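Local coordinates for four helix bundle protein (Bacteroides thetaiotaomicron VPI-5482, PDB 2RLD) that is of unknown function but binds calcium ions and belongs to the 23S rRNA-intervening sequence protein family of four-helix bundles, at residues C[16-21]-C[98-103]; C[71-76]-C[110-115]; C[40-45]-C[81-86]; C[27-32]-C[90-95]. All blocks are in the same frame, centred on the assembly; numbering follows the deposited sequence. Where two conformers were deposited one is given.

Contact 1: C[16-21]-C[98-103]; sequences LEFAVR and ESINND
Arg21 reaches across to Ser99 and Asp103 with the end of its guanidinium group. NH1 and NH2 both donate to a single acceptor, Ser99 OG; each of these bonds is 3.0 Å long and lies close to the guanidinium plane. NH1 also makes a salt bridge to Asp103 OD2 at 2.9 Å. That contact is in plane for the arginine but not for the aspartate, whose oxygen is met from above the carboxylate plane, 55° out of it; the two planes stand 69° apart. One guanidinium face rests on Ile100, with CG1 3.7 Å from Arg21 NH2, offset toward the rim. Three residues of the partner helix thus fix the rotation of this group.

One turn earlier, Phe18 extends with CG anti to the backbone N (chi1 -172°). Its CE1 edge points at Ile100 O (3.5 Å) and also meets Ile100 CG2 (3.7 Å), the two side chains crossing at about a right angle. Asp103 CB lies 3.8 Å from Phe18 CD1, at an oblique position on the ring. Phe18 also packs on Thr79 of helix 62-88. Asp103 belongs to a second calcium site seen for this protein, not filled in this chain. The antiparallel pairing of helices 7-32 and 94-116, with Phe18 and Ile100 buried and the partly exposed Arg21, Ser99 and Asp103 flanking them, is that of a four-helix bundle.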
loop_
_atom_site.group_PDB
_atom_site.type_symbol
_atom_site.label_atom_id
_atom_site.label_comp_id
_atom_site.label_asym_id
_atom_site.label_seq_id
_atom_site.Cartn_x
_atom_site.Cartn_y
_atom_site.Cartn_z
ATOM N N LEU C 16 -4.276 23.711 -3.100
ATOM C CA LEU C 16 -4.478 23.268 -4.485
ATOM C C LEU C 16 -3.283 23.655 -5.359
ATOM O O LEU C 16 -2.763 22.844 -6.151
ATOM C CB LEU C 16 -5.783 23.834 -5.019
ATOM C CG LEU C 16 -7.051 23.171 -4.498
ATOM C CD1 LEU C 16 -8.295 24.070 -4.705
ATOM C CD2 LEU C 16 -7.255 21.818 -5.195
ATOM N N GLU C 17 -2.814 24.892 -5.198
ATOM C CA GLU C 17 -1.606 25.321 -5.882
ATOM C C GLU C 17 -0.433 24.419 -5.497
ATOM O O GLU C 17 0.377 24.018 -6.341
ATOM C CB GLU C 17 -1.294 26.786 -5.580
ATOM C CG GLU C 17 -2.311 27.779 -6.169
ATOM C CD GLU C 17 -2.506 27.656 -7.676
ATOM O OE1 GLU C 17 -1.525 27.482 -8.434
ATOM O OE2 GLU C 17 -3.666 27.732 -8.106
ATOM N N PHE C 18 -0.360 24.066 -4.218
ATOM C CA PHE C 18 0.740 23.223 -3.741
ATOM C C PHE C 18 0.675 21.813 -4.331
ATOM O O PHE C 18 1.701 21.258 -4.729
ATOM C CB PHE C 18 0.738 23.137 -2.219
ATOM C CG PHE C 18 1.952 22.442 -1.651
ATOM C CD1 PHE C 18 3.192 23.061 -1.678
ATOM C CD2 PHE C 18 1.844 21.180 -1.097
ATOM C CE1 PHE C 18 4.302 22.454 -1.145
ATOM C CE2 PHE C 18 2.975 20.551 -0.552
ATOM C CZ PHE C 18 4.193 21.191 -0.570
ATOM N N ALA C 19 -0.524 21.228 -4.381
ATOM C CA ALA C 19 -0.732 19.922 -4.987
ATOM C C ALA C 19 -0.155 19.925 -6.410
ATOM O O ALA C 19 0.518 18.977 -6.834
ATOM C CB ALA C 19 -2.258 19.564 -4.988
ATOM N N VAL C 20 -0.381 21.009 -7.143
ATOM C CA VAL C 20 0.099 21.090 -8.519
ATOM C C VAL C 20 1.666 21.106 -8.537
ATOM O O VAL C 20 2.316 20.421 -9.342
ATOM C CB VAL C 20 -0.453 22.334 -9.225
ATOM C CG1 VAL C 20 0.289 22.557 -10.557
ATOM C CG2 VAL C 20 -2.020 22.233 -9.444
ATOM N N ARG C 21 2.257 21.866 -7.640
ATOM C CA ARG C 21 3.701 21.889 -7.524
ATOM C C ARG C 21 4.223 20.488 -7.169
ATOM O O ARG C 21 5.255 20.054 -7.693
ATOM C CB ARG C 21 4.139 22.889 -6.464
ATOM C CG ARG C 21 3.804 24.344 -6.821
ATOM C CD ARG C 21 4.801 25.297 -6.141
ATOM N NE ARG C 21 6.140 25.222 -6.722
ATOM C CZ ARG C 21 7.224 25.775 -6.174
ATOM N NH1 ARG C 21 7.134 26.430 -5.018
ATOM N NH2 ARG C 21 8.404 25.643 -6.760
ATOM N N GLU C 98 13.976 25.119 -1.111
ATOM C CA GLU C 98 13.506 26.320 -0.423
ATOM C C GLU C 98 12.170 26.783 -0.969
ATOM O O GLU C 98 11.288 27.132 -0.207
ATOM C CB GLU C 98 14.541 27.439 -0.479
ATOM C CG GLU C 98 15.745 27.120 0.390
ATOM C CD GLU C 98 16.626 28.315 0.694
ATOM O OE1 GLU C 98 16.514 29.365 0.009
ATOM O OE2 GLU C 98 17.446 28.187 1.632
ATOM N N SER C 99 12.032 26.772 -2.291
ATOM C CA SER C 99 10.813 27.220 -2.942
ATOM C C SER C 99 9.599 26.405 -2.507
ATOM O O SER C 99 8.580 26.969 -2.124
ATOM C CB SER C 99 10.993 27.143 -4.462
ATOM O OG SER C 99 9.887 27.708 -5.138
ATOM N N ILE C 100 9.725 25.082 -2.550
ATOM C CA ILE C 100 8.602 24.183 -2.298
ATOM C C ILE C 100 8.369 24.114 -0.795
ATOM O O ILE C 100 7.231 24.149 -0.332
ATOM C CB ILE C 100 8.839 22.764 -2.893
ATOM C CG1 ILE C 100 9.034 22.851 -4.396
ATOM C CG2 ILE C 100 7.672 21.856 -2.589
ATOM C CD1 ILE C 100 9.553 21.570 -5.029
ATOM N N ASN C 101 9.450 24.060 -0.022
ATOM C CA ASN C 101 9.303 23.955 1.427
ATOM C C ASN C 101 8.679 25.203 2.053
ATOM O O ASN C 101 7.927 25.104 3.014
ATOM C CB ASN C 101 10.645 23.644 2.093
ATOM C CG ASN C 101 10.491 23.316 3.572
ATOM O OD1 ASN C 101 9.923 22.289 3.929
ATOM N ND2 ASN C 101 10.992 24.191 4.429
ATOM N N ASN C 102 8.994 26.370 1.506
ATOM C CA ASN C 102 8.400 27.613 1.961
ATOM C C ASN C 102 6.897 27.613 1.714
ATOM O O ASN C 102 6.143 28.077 2.555
ATOM C CB ASN C 102 9.036 28.810 1.259
ATOM C CG ASN C 102 10.410 29.146 1.805
ATOM O OD1 ASN C 102 10.808 28.655 2.871
ATOM N ND2 ASN C 102 11.151 29.974 1.072
ATOM N N ASP C 103 6.462 27.074 0.577
ATOM C CA ASP C 103 5.024 26.956 0.311
ATOM C C ASP C 103 4.362 25.974 1.299
ATOM O O ASP C 103 3.217 26.187 1.753
ATOM C CB ASP C 103 4.790 26.516 -1.139
ATOM C CG ASP C 103 5.063 27.618 -2.149
ATOM O OD1 ASP C 103 5.313 28.757 -1.729
ATOM O OD2 ASP C 103 4.973 27.355 -3.379
#

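Contact 2: C[71-76]-C[110-115]; sequences IALKEA and LLISII
Leu73 faces Leu111, the pair whose CA atoms are nearest across the contact at 6.5 Å. Followed outward, the side chain of Leu73 first offers CB, 4.2 Å from CD1 of Leu111. CG then stands anti to the backbone N (chi1 -178°). From this branch point CD2 carries the outer contacts: it lies 3.9 Å from CG1 of Ile112, the two side chains crossing obliquely, and 4.2 Å from CD1 of Ile115. Leu73 therefore meets one partner at its base and two at its tip.

Leu111 answers with a single methyl. Its CD1 comes to 3.7 Å from the backbone N of Leu73 and to 4.0 Å from Ala72 CB, so this methyl lies against the backbone of Leu73 and beside the alanine. No hydrogen bond crosses; the contact is purely apolar. Leu73 also packs on Gln58 of the third subunit. With the axes of segments 71-76 and 110-115 10.0 Å apart and their directions at 155°, helices 62-88 and 94-116 form a neighbouring antiparallel pair. Contacts from Leu111 to Val11 of helix 7-32 and from Ala72 to Ile53 of helix 38-57 bring the other two helices to this pair, as in a four-helix bundle.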
loop_
_atom_site.group_PDB
_atom_site.type_symbol
_atom_site.label_atom_id
_atom_site.label_comp_id
_atom_site.label_asym_id
_atom_site.label_seq_id
_atom_site.Cartn_x
_atom_site.Cartn_y
_atom_site.Cartn_z
ATOM N N ILE C 71 -5.479 16.331 10.162
ATOM C CA ILE C 71 -4.940 15.366 9.184
ATOM C C ILE C 71 -4.206 16.089 8.037
ATOM O O ILE C 71 -3.127 15.651 7.620
ATOM C CB ILE C 71 -6.023 14.449 8.588
ATOM C CG1 ILE C 71 -6.747 13.658 9.683
ATOM C CG2 ILE C 71 -5.399 13.448 7.578
ATOM C CD1 ILE C 71 -7.989 12.924 9.159
ATOM N N ALA C 72 -4.738 17.222 7.572
ATOM C CA ALA C 72 -4.018 18.057 6.574
ATOM C C ALA C 72 -2.645 18.493 7.101
ATOM O O ALA C 72 -1.634 18.432 6.396
ATOM C CB ALA C 72 -4.853 19.297 6.204
ATOM N N LEU C 73 -2.617 18.909 8.370
ATOM C CA LEU C 73 -1.362 19.309 8.992
ATOM C C LEU C 73 -0.349 18.147 9.071
ATOM O O LEU C 73 0.863 18.335 8.902
ATOM C CB LEU C 73 -1.642 19.841 10.391
ATOM C CG LEU C 73 -0.438 20.338 11.172
ATOM C CD1 LEU C 73 0.353 21.362 10.352
ATOM C CD2 LEU C 73 -0.918 20.907 12.503
ATOM N N LYS C 74 -0.862 16.954 9.343
ATOM C CA LYS C 74 -0.036 15.756 9.391
ATOM C C LYS C 74 0.626 15.534 8.054
ATOM O O LYS C 74 1.834 15.226 7.954
ATOM C CB LYS C 74 -0.897 14.546 9.705
ATOM C CG LYS C 74 -0.135 13.225 9.785
ATOM C CD LYS C 74 -1.047 12.089 10.248
ATOM C CE LYS C 74 -2.053 11.641 9.151
ATOM N NZ LYS C 74 -1.369 10.783 8.134
ATOM N N GLU C 75 -0.191 15.659 7.025
ATOM C CA GLU C 75 0.271 15.442 5.644
ATOM C C GLU C 75 1.302 16.511 5.237
ATOM O O GLU C 75 2.307 16.212 4.583
ATOM C CB GLU C 75 -0.927 15.403 4.694
ATOM C CG GLU C 75 -1.901 14.233 4.911
ATOM C CD GLU C 75 -1.343 12.852 4.561
ATOM O OE1 GLU C 75 -0.143 12.705 4.248
ATOM O OE2 GLU C 75 -2.151 11.895 4.573
ATOM N N ALA C 76 1.086 17.749 5.658
ATOM C CA ALA C 76 2.068 18.831 5.451
ATOM C C ALA C 76 3.403 18.495 6.124
ATOM O O ALA C 76 4.474 18.660 5.520
ATOM C CB ALA C 76 1.516 20.150 5.981
ATOM N N LEU C 110 -1.004 28.442 8.492
ATOM C CA LEU C 110 -2.419 28.762 8.367
ATOM C C LEU C 110 -3.285 27.676 9.037
ATOM O O LEU C 110 -4.249 27.981 9.777
ATOM C CB LEU C 110 -2.776 28.912 6.887
ATOM C CG LEU C 110 -2.043 30.055 6.166
ATOM C CD1 LEU C 110 -2.203 29.988 4.632
ATOM C CD2 LEU C 110 -2.537 31.383 6.716
ATOM N N LEU C 111 -2.930 26.408 8.805
ATOM C CA LEU C 111 -3.676 25.316 9.443
ATOM C C LEU C 111 -3.615 25.404 10.963
ATOM O O LEU C 111 -4.624 25.238 11.655
ATOM C CB LEU C 111 -3.173 23.956 8.984
ATOM C CG LEU C 111 -3.412 23.624 7.512
ATOM C CD1 LEU C 111 -2.574 22.403 7.148
ATOM C CD2 LEU C 111 -4.891 23.374 7.246
ATOM N N ILE C 112 -2.440 25.717 11.490
ATOM C CA ILE C 112 -2.288 25.824 12.936
ATOM C C ILE C 112 -3.132 26.971 13.497
ATOM O O ILE C 112 -3.781 26.829 14.556
ATOM C CB ILE C 112 -0.809 25.972 13.341
ATOM C CG1 ILE C 112 -0.081 24.656 13.070
ATOM C CG2 ILE C 112 -0.698 26.368 14.838
ATOM C CD1 ILE C 112 1.413 24.786 12.945
ATOM N N SER C 113 -3.153 28.097 12.785
ATOM C CA SER C 113 -3.939 29.254 13.203
ATOM C C SER C 113 -5.415 28.890 13.306
ATOM O O SER C 113 -6.050 29.087 14.336
ATOM C CB SER C 113 -3.762 30.409 12.212
ATOM O OG SER C 113 -4.382 31.587 12.692
ATOM N N ILE C 114 -5.956 28.345 12.230
ATOM C CA ILE C 114 -7.344 27.917 12.219
ATOM C C ILE C 114 -7.588 26.959 13.402
ATOM O O ILE C 114 -8.464 27.194 14.255
ATOM C CB ILE C 114 -7.689 27.228 10.888
ATOM C CG1 ILE C 114 -7.657 28.239 9.735
ATOM C CG2 ILE C 114 -9.054 26.559 10.965
ATOM C CD1 ILE C 114 -7.461 27.613 8.383
ATOM N N ILE C 115 -6.775 25.909 13.475
ATOM C CA ILE C 115 -6.942 24.870 14.492
ATOM C C ILE C 115 -6.900 25.452 15.900
ATOM O O ILE C 115 -7.716 25.087 16.754
ATOM C CB ILE C 115 -5.883 23.766 14.350
ATOM C CG1 ILE C 115 -6.134 22.979 13.054
ATOM C CG2 ILE C 115 -5.923 22.822 15.575
ATOM C CD1 ILE C 115 -4.921 22.247 12.510
#

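Contact 3: C[40-45]-C[81-86]; sequences KQILRS and YWLELL. With EDO (1,2-ethanediol), chain L.
Gln41 lies over the indole of Trp82, at a crossing of two antiparallel helices (38-57 and 62-88; segment axes 10.0 Å apart, directions at 148°) in the four-helix bundle. The evidence for a CH-pi contact is direct: Gln41 CB sits 3.8 Å from the centroid of the five-membered ring, 28° off its normal, and comes to 3.4 Å from Trp82 CE2. The side chain continues across the same face, with Gln41 CG 3.5 Å from Trp82 CZ2. Beyond it the chain bends at chi2, which keeps CD near Trp82 CZ2, and the amide plane stands 30° from that of the ring. The opposite face is backed by the tyrosine one residue earlier, with Tyr81 CD2 above its centre, so the indole is held between two side chains.

Beside the indole, Ile42 packs CG1 against Trp82 CB (3.8 Å), the two side chains sliding past each other in opposite directions. Its CD1 goes further, touching Leu83 CD2 (3.6 Å) and, more loosely, Leu86 CD1. Leu25 of helix 7-32 closes over Ile42 and Leu83.

In the second shell, Glu78 OE2 accepts the hydrogen bond of Trp82 NE1 and so helps to fix the indole; Ser45 OG, near the plane at its edge, is bonded to Thr79 OG1 instead. Tyr81 OH bonds to Thr47 O of the third subunit, linking the tyrosine that backs the indole to the assembly. A 1,2-ethanediol, probably from the crystallisation liquor, lies at the indole edge and is also bonded to Ser48 OG of the third subunit; its O1 takes a weak hydrogen bond of 3.3 Å from Gln41 NE2.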
loop_
_atom_site.group_PDB
_atom_site.type_symbol
_atom_site.label_atom_id
_atom_site.label_comp_id
_atom_site.label_asym_id
_atom_site.label_seq_id
_atom_site.Cartn_x
_atom_site.Cartn_y
_atom_site.Cartn_z
ATOM N N LYS C 40 6.970 8.706 -4.881
ATOM C CA LYS C 40 5.590 8.241 -4.697
ATOM C C LYS C 40 5.049 8.628 -3.332
ATOM O O LYS C 40 3.881 9.035 -3.203
ATOM C CB LYS C 40 5.495 6.735 -4.885
ATOM C CG LYS C 40 6.031 6.247 -6.165
ATOM N N GLN C 41 5.906 8.575 -2.323
ATOM C CA GLN C 41 5.505 8.927 -0.962
ATOM C C GLN C 41 5.095 10.389 -0.897
ATOM O O GLN C 41 4.044 10.727 -0.360
ATOM C CB GLN C 41 6.609 8.669 0.033
ATOM C CG GLN C 41 6.995 7.222 0.193
ATOM C CD GLN C 41 6.164 6.508 1.200
ATOM O OE1 GLN C 41 4.960 6.750 1.304
ATOM N NE2 GLN C 41 6.793 5.609 1.959
ATOM N N ILE C 42 5.890 11.268 -1.506
ATOM C CA ILE C 42 5.620 12.699 -1.409
ATOM C C ILE C 42 4.501 13.142 -2.338
ATOM O O ILE C 42 3.804 14.120 -2.042
ATOM C CB ILE C 42 6.912 13.550 -1.623
ATOM C CG1 ILE C 42 6.707 14.946 -1.031
ATOM C CG2 ILE C 42 7.343 13.592 -3.083
ATOM C CD1 ILE C 42 7.890 15.887 -1.196
ATOM N N LEU C 43 4.302 12.438 -3.453
ATOM C CA LEU C 43 3.123 12.689 -4.275
ATOM C C LEU C 43 1.864 12.498 -3.449
ATOM O O LEU C 43 0.957 13.329 -3.464
ATOM C CB LEU C 43 3.098 11.738 -5.467
ATOM C CG LEU C 43 1.853 11.848 -6.348
ATOM C CD1 LEU C 43 1.709 13.233 -6.982
ATOM C CD2 LEU C 43 1.919 10.733 -7.406
ATOM N N ARG C 44 1.835 11.413 -2.685
ATOM C CA ARG C 44 0.692 11.116 -1.834
ATOM C C ARG C 44 0.514 12.133 -0.702
ATOM O O ARG C 44 -0.578 12.707 -0.531
ATOM C CB ARG C 44 0.805 9.704 -1.255
ATOM C CG ARG C 44 -0.401 9.283 -0.409
ATOM N N SER C 45 1.561 12.383 0.069
ATOM C CA SER C 45 1.420 13.267 1.207
ATOM C C SER C 45 1.146 14.693 0.748
ATOM O O SER C 45 0.251 15.340 1.274
ATOM C CB SER C 45 2.626 13.176 2.166
ATOM O OG SER C 45 3.834 13.696 1.631
ATOM N N TYR C 81 9.094 16.309 5.719
ATOM C CA TYR C 81 10.069 15.239 5.951
ATOM C C TYR C 81 10.650 14.776 4.629
ATOM O O TYR C 81 11.873 14.720 4.456
ATOM C CB TYR C 81 9.391 14.052 6.661
ATOM C CG TYR C 81 10.236 12.765 6.724
ATOM C CD1 TYR C 81 11.222 12.593 7.673
ATOM C CD2 TYR C 81 10.004 11.739 5.834
ATOM C CE1 TYR C 81 11.982 11.406 7.720
ATOM C CE2 TYR C 81 10.764 10.561 5.846
ATOM C CZ TYR C 81 11.754 10.411 6.784
ATOM O OH TYR C 81 12.453 9.221 6.814
ATOM N N TRP C 82 9.777 14.446 3.681
ATOM C CA TRP C 82 10.279 13.945 2.384
ATOM C C TRP C 82 11.111 15.015 1.679
ATOM O O TRP C 82 12.158 14.700 1.101
ATOM C CB TRP C 82 9.144 13.425 1.460
ATOM C CG TRP C 82 8.472 12.189 2.004
ATOM C CD1 TRP C 82 7.183 12.077 2.475
ATOM C CD2 TRP C 82 9.075 10.904 2.171
ATOM N NE1 TRP C 82 6.960 10.780 2.915
ATOM C CE2 TRP C 82 8.106 10.053 2.751
ATOM C CE3 TRP C 82 10.359 10.391 1.891
ATOM C CZ2 TRP C 82 8.371 8.726 3.051
ATOM C CZ3 TRP C 82 10.604 9.063 2.161
ATOM C CH2 TRP C 82 9.616 8.246 2.752
ATOM N N LEU C 83 10.702 16.280 1.777
ATOM C CA LEU C 83 11.479 17.344 1.129
ATOM C C LEU C 83 12.885 17.432 1.737
ATOM O O LEU C 83 13.888 17.630 1.050
ATOM C CB LEU C 83 10.762 18.678 1.260
ATOM C CG LEU C 83 9.517 18.861 0.393
ATOM C CD1 LEU C 83 8.779 20.149 0.787
ATOM C CD2 LEU C 83 9.861 18.846 -1.138
ATOM N N GLU C 84 12.958 17.327 3.048
ATOM C CA GLU C 84 14.237 17.407 3.732
ATOM C C GLU C 84 15.146 16.254 3.312
ATOM O O GLU C 84 16.353 16.419 3.052
ATOM C CB GLU C 84 14.007 17.353 5.242
ATOM C CG GLU C 84 15.274 17.666 6.036
ATOM C CD GLU C 84 15.049 17.734 7.552
ATOM O OE1 GLU C 84 13.877 17.774 8.005
ATOM O OE2 GLU C 84 16.065 17.766 8.278
ATOM N N LEU C 85 14.569 15.059 3.266
ATOM C CA LEU C 85 15.313 13.891 2.774
ATOM C C LEU C 85 15.818 14.077 1.338
ATOM O O LEU C 85 16.975 13.767 1.032
ATOM C CB LEU C 85 14.442 12.635 2.890
ATOM C CG LEU C 85 15.117 11.293 2.675
ATOM C CD1 LEU C 85 16.443 11.153 3.414
ATOM C CD2 LEU C 85 14.116 10.195 3.057
ATOM N N LEU C 86 14.964 14.596 0.470
ATOM C CA LEU C 86 15.349 14.839 -0.914
ATOM C C LEU C 86 16.503 15.845 -1.076
ATOM O O LEU C 86 17.411 15.594 -1.842
ATOM C CB LEU C 86 14.141 15.256 -1.748
ATOM C CG LEU C 86 13.048 14.191 -1.966
ATOM C CD1 LEU C 86 11.740 14.827 -2.447
ATOM C CD2 LEU C 86 13.573 13.125 -2.998
HETATM C C1 EDO L . 4.882 6.631 4.598
HETATM O O1 EDO L . 5.321 5.306 4.881
HETATM C C2 EDO L . 4.523 7.298 5.911
HETATM O O2 EDO L . 3.108 7.314 6.077
#

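Contact 4: C[27-32]-C[90-95]; sequences KFLVNE and EYITRE
Phe28 turns the edge of its ring, not a face, to a backbone oxygen: Tyr91 O lies near the ring plane, 3.5 Å from Phe28 CE2. The partner is not a helix face but the connection between helices 62-88 and 94-116, which here passes the end of helix 7-32 at one tip of the four-helix bundle. Phe28 CG stands anti to the backbone N (chi1 173°), and the CB that carries it points toward this connection. Ile92 CG2 is a looser neighbour at 4.3 Å from Phe28 CE2. Tyr91 O also accepts a hydrogen bond from Gln33 NE2, so the carbonyl has a polar partner besides the aromatic edge.

The connection is built from two helix ends. Helix 62-88 ends in a Schellman motif, with Tyr91 N bonded to Leu86 O, Glu90 N to Ile87 O, and Glu90 at a positive phi of 68°. After Tyr91 the chain is extended at Ile92 and Thr93, the latter being the N-cap of helix 94-116; its side chain caps a backbone N just past Glu95, while Thr93 N bonds to Gln96 OE1, consistent with a capping box. On the other side, helix 7-32 widens to a pi-type turn at 28-32.

Leu29 lies beside Phe28 and packs on Tyr91 and Ile92, its side chain crossing that of Tyr91 at about a right angle. Leu86 packs against Leu29, Tyr91 and Ile92, tying the tip to the bundle interior. Of the leucine's two methyls, CD2 does the touching: Leu29 CD2 lies 4.0 Å from Tyr91 CB and 4.3 Å from Ile92 CG2.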
loop_
_atom_site.group_PDB
_atom_site.type_symbol
_atom_site.label_atom_id
_atom_site.label_comp_id
_atom_site.label_asym_id
_atom_site.label_seq_id
_atom_site.Cartn_x
_atom_site.Cartn_y
_atom_site.Cartn_z
ATOM N N LYS C 27 6.908 14.408 -11.269
ATOM C CA LYS C 27 7.387 14.225 -12.649
ATOM C C LYS C 27 8.898 14.402 -12.783
ATOM O O LYS C 27 9.569 13.600 -13.429
ATOM C CB LYS C 27 6.667 15.199 -13.583
ATOM C CG LYS C 27 5.203 14.931 -13.745
ATOM C CD LYS C 27 4.530 16.080 -14.478
ATOM C CE LYS C 27 4.786 16.065 -15.939
ATOM N NZ LYS C 27 4.282 17.333 -16.629
ATOM N N PHE C 28 9.424 15.462 -12.160
ATOM C CA PHE C 28 10.854 15.728 -12.133
ATOM C C PHE C 28 11.617 14.553 -11.561
ATOM O O PHE C 28 12.560 14.067 -12.192
ATOM C CB PHE C 28 11.130 16.988 -11.320
ATOM C CG PHE C 28 12.587 17.253 -11.087
ATOM C CD1 PHE C 28 13.375 17.832 -12.083
ATOM C CD2 PHE C 28 13.165 16.953 -9.882
ATOM C CE1 PHE C 28 14.734 18.083 -11.879
ATOM C CE2 PHE C 28 14.545 17.214 -9.671
ATOM C CZ PHE C 28 15.307 17.793 -10.683
ATOM N N LEU C 29 11.183 14.072 -10.392
ATOM C CA LEU C 29 11.890 13.008 -9.702
ATOM C C LEU C 29 11.871 11.724 -10.516
ATOM O O LEU C 29 12.900 11.075 -10.684
ATOM C CB LEU C 29 11.312 12.768 -8.310
ATOM C CG LEU C 29 11.558 13.879 -7.291
ATOM C CD1 LEU C 29 10.696 13.617 -6.061
ATOM C CD2 LEU C 29 13.058 13.978 -6.997
ATOM N N VAL C 30 10.707 11.368 -11.043
ATOM C CA VAL C 30 10.598 10.120 -11.785
ATOM C C VAL C 30 11.296 10.206 -13.146
ATOM O O VAL C 30 12.095 9.338 -13.484
ATOM C CB VAL C 30 9.094 9.690 -11.938
ATOM C CG1 VAL C 30 9.002 8.508 -12.852
ATOM C CG2 VAL C 30 8.477 9.405 -10.526
ATOM N N ASN C 31 10.982 11.239 -13.915
ATOM C CA ASN C 31 11.419 11.320 -15.319
ATOM C C ASN C 31 12.868 11.754 -15.475
ATOM O O ASN C 31 13.605 11.195 -16.318
ATOM C CB ASN C 31 10.525 12.257 -16.127
ATOM C CG ASN C 31 9.106 11.751 -16.237
ATOM O OD1 ASN C 31 8.870 10.551 -16.345
ATOM N ND2 ASN C 31 8.155 12.665 -16.194
ATOM N N GLU C 32 13.295 12.697 -14.641
ATOM C CA GLU C 32 14.643 13.232 -14.735
ATOM C C GLU C 32 15.613 12.556 -13.762
ATOM O O GLU C 32 16.727 12.197 -14.152
ATOM C CB GLU C 32 14.603 14.752 -14.562
ATOM C CG GLU C 32 13.536 15.390 -15.443
ATOM C CD GLU C 32 13.569 16.892 -15.432
ATOM O OE1 GLU C 32 14.679 17.466 -15.453
ATOM O OE2 GLU C 32 12.478 17.495 -15.412
ATOM N N GLU C 90 20.435 14.996 -2.311
ATOM C CA GLU C 90 20.808 15.639 -3.568
ATOM C C GLU C 90 19.894 15.298 -4.753
ATOM O O GLU C 90 20.281 15.469 -5.919
ATOM C CB GLU C 90 22.285 15.395 -3.885
ATOM C CG GLU C 90 23.223 15.896 -2.741
ATOM C CD GLU C 90 24.690 15.556 -2.950
ATOM O OE1 GLU C 90 25.086 15.237 -4.084
ATOM O OE2 GLU C 90 25.438 15.618 -1.967
ATOM N N TYR C 91 18.676 14.864 -4.444
ATOM C CA TYR C 91 17.645 14.681 -5.475
ATOM C C TYR C 91 17.019 15.986 -5.947
ATOM O O TYR C 91 16.526 16.060 -7.062
ATOM C CB TYR C 91 16.576 13.678 -5.029
ATOM C CG TYR C 91 17.074 12.272 -5.200
ATOM C CD1 TYR C 91 16.990 11.633 -6.440
ATOM C CD2 TYR C 91 17.651 11.590 -4.144
ATOM C CE1 TYR C 91 17.491 10.329 -6.617
ATOM C CE2 TYR C 91 18.175 10.292 -4.306
ATOM C CZ TYR C 91 18.072 9.668 -5.541
ATOM O OH TYR C 91 18.540 8.371 -5.678
ATOM N N ILE C 92 17.039 17.010 -5.104
ATOM C CA ILE C 92 16.592 18.350 -5.495
ATOM C C ILE C 92 17.646 19.368 -5.065
ATOM O O ILE C 92 18.441 19.120 -4.123
ATOM C CB ILE C 92 15.232 18.727 -4.870
ATOM C CG1 ILE C 92 15.289 18.665 -3.328
ATOM C CG2 ILE C 92 14.086 17.857 -5.484
ATOM C CD1 ILE C 92 14.018 19.166 -2.677
ATOM N N THR C 93 17.683 20.508 -5.774
ATOM C CA THR C 93 18.624 21.577 -5.471
ATOM C C THR C 93 18.151 22.356 -4.255
ATOM O O THR C 93 16.994 22.246 -3.863
ATOM C CB THR C 93 18.742 22.573 -6.665
ATOM O OG1 THR C 93 17.480 23.227 -6.871
ATOM C CG2 THR C 93 19.124 21.847 -7.947
ATOM N N ARG C 94 19.026 23.179 -3.683
ATOM C CA ARG C 94 18.632 24.014 -2.549
ATOM C C ARG C 94 17.533 24.982 -2.973
ATOM O O ARG C 94 16.619 25.262 -2.206
ATOM C CB ARG C 94 19.848 24.765 -1.980
ATOM C CG ARG C 94 19.527 25.839 -0.933
ATOM C CD ARG C 94 18.855 25.310 0.324
ATOM N NE ARG C 94 19.697 24.411 1.113
ATOM C CZ ARG C 94 19.419 24.011 2.355
ATOM N NH1 ARG C 94 18.323 24.430 2.981
ATOM N NH2 ARG C 94 20.249 23.192 2.987
ATOM N N GLU C 95 17.606 25.460 -4.215
ATOM C CA GLU C 95 16.582 26.360 -4.776
ATOM C C GLU C 95 15.230 25.695 -4.853
ATOM O O GLU C 95 14.198 26.294 -4.494
ATOM C CB GLU C 95 16.985 26.819 -6.183
ATOM C CG GLU C 95 16.043 27.823 -6.806
ATOM C CD GLU C 95 16.408 28.191 -8.253
ATOM O OE1 GLU C 95 17.414 27.672 -8.799
ATOM O OE2 GLU C 95 15.660 29.007 -8.851
#

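How the contacts relate
The four contacts are spread along the bundle: contacts 2 and 4 have centres 26 Å apart and lie on opposite sides of the chain's centre. Contacts 3 and 4 are close, 11 Å between centres, and share an apolar seam in which Leu86 CD1 lies 4.0 Å from Leu29 CD1. Leu83 of contact 3 bridges to contact 1, its CD1 3.9 Å from Ile100 CG2. Contact 2 reaches contact 3 through Glu75 OE1, 3.5 Å from Ser45 CA. The bound calcium, held by Asp5, Asp8 and Asn9, is about 12 Å from the Leu111 side chain of contact 2, whereas Asp103 of the second site, not filled in this chain, lies within contact 1.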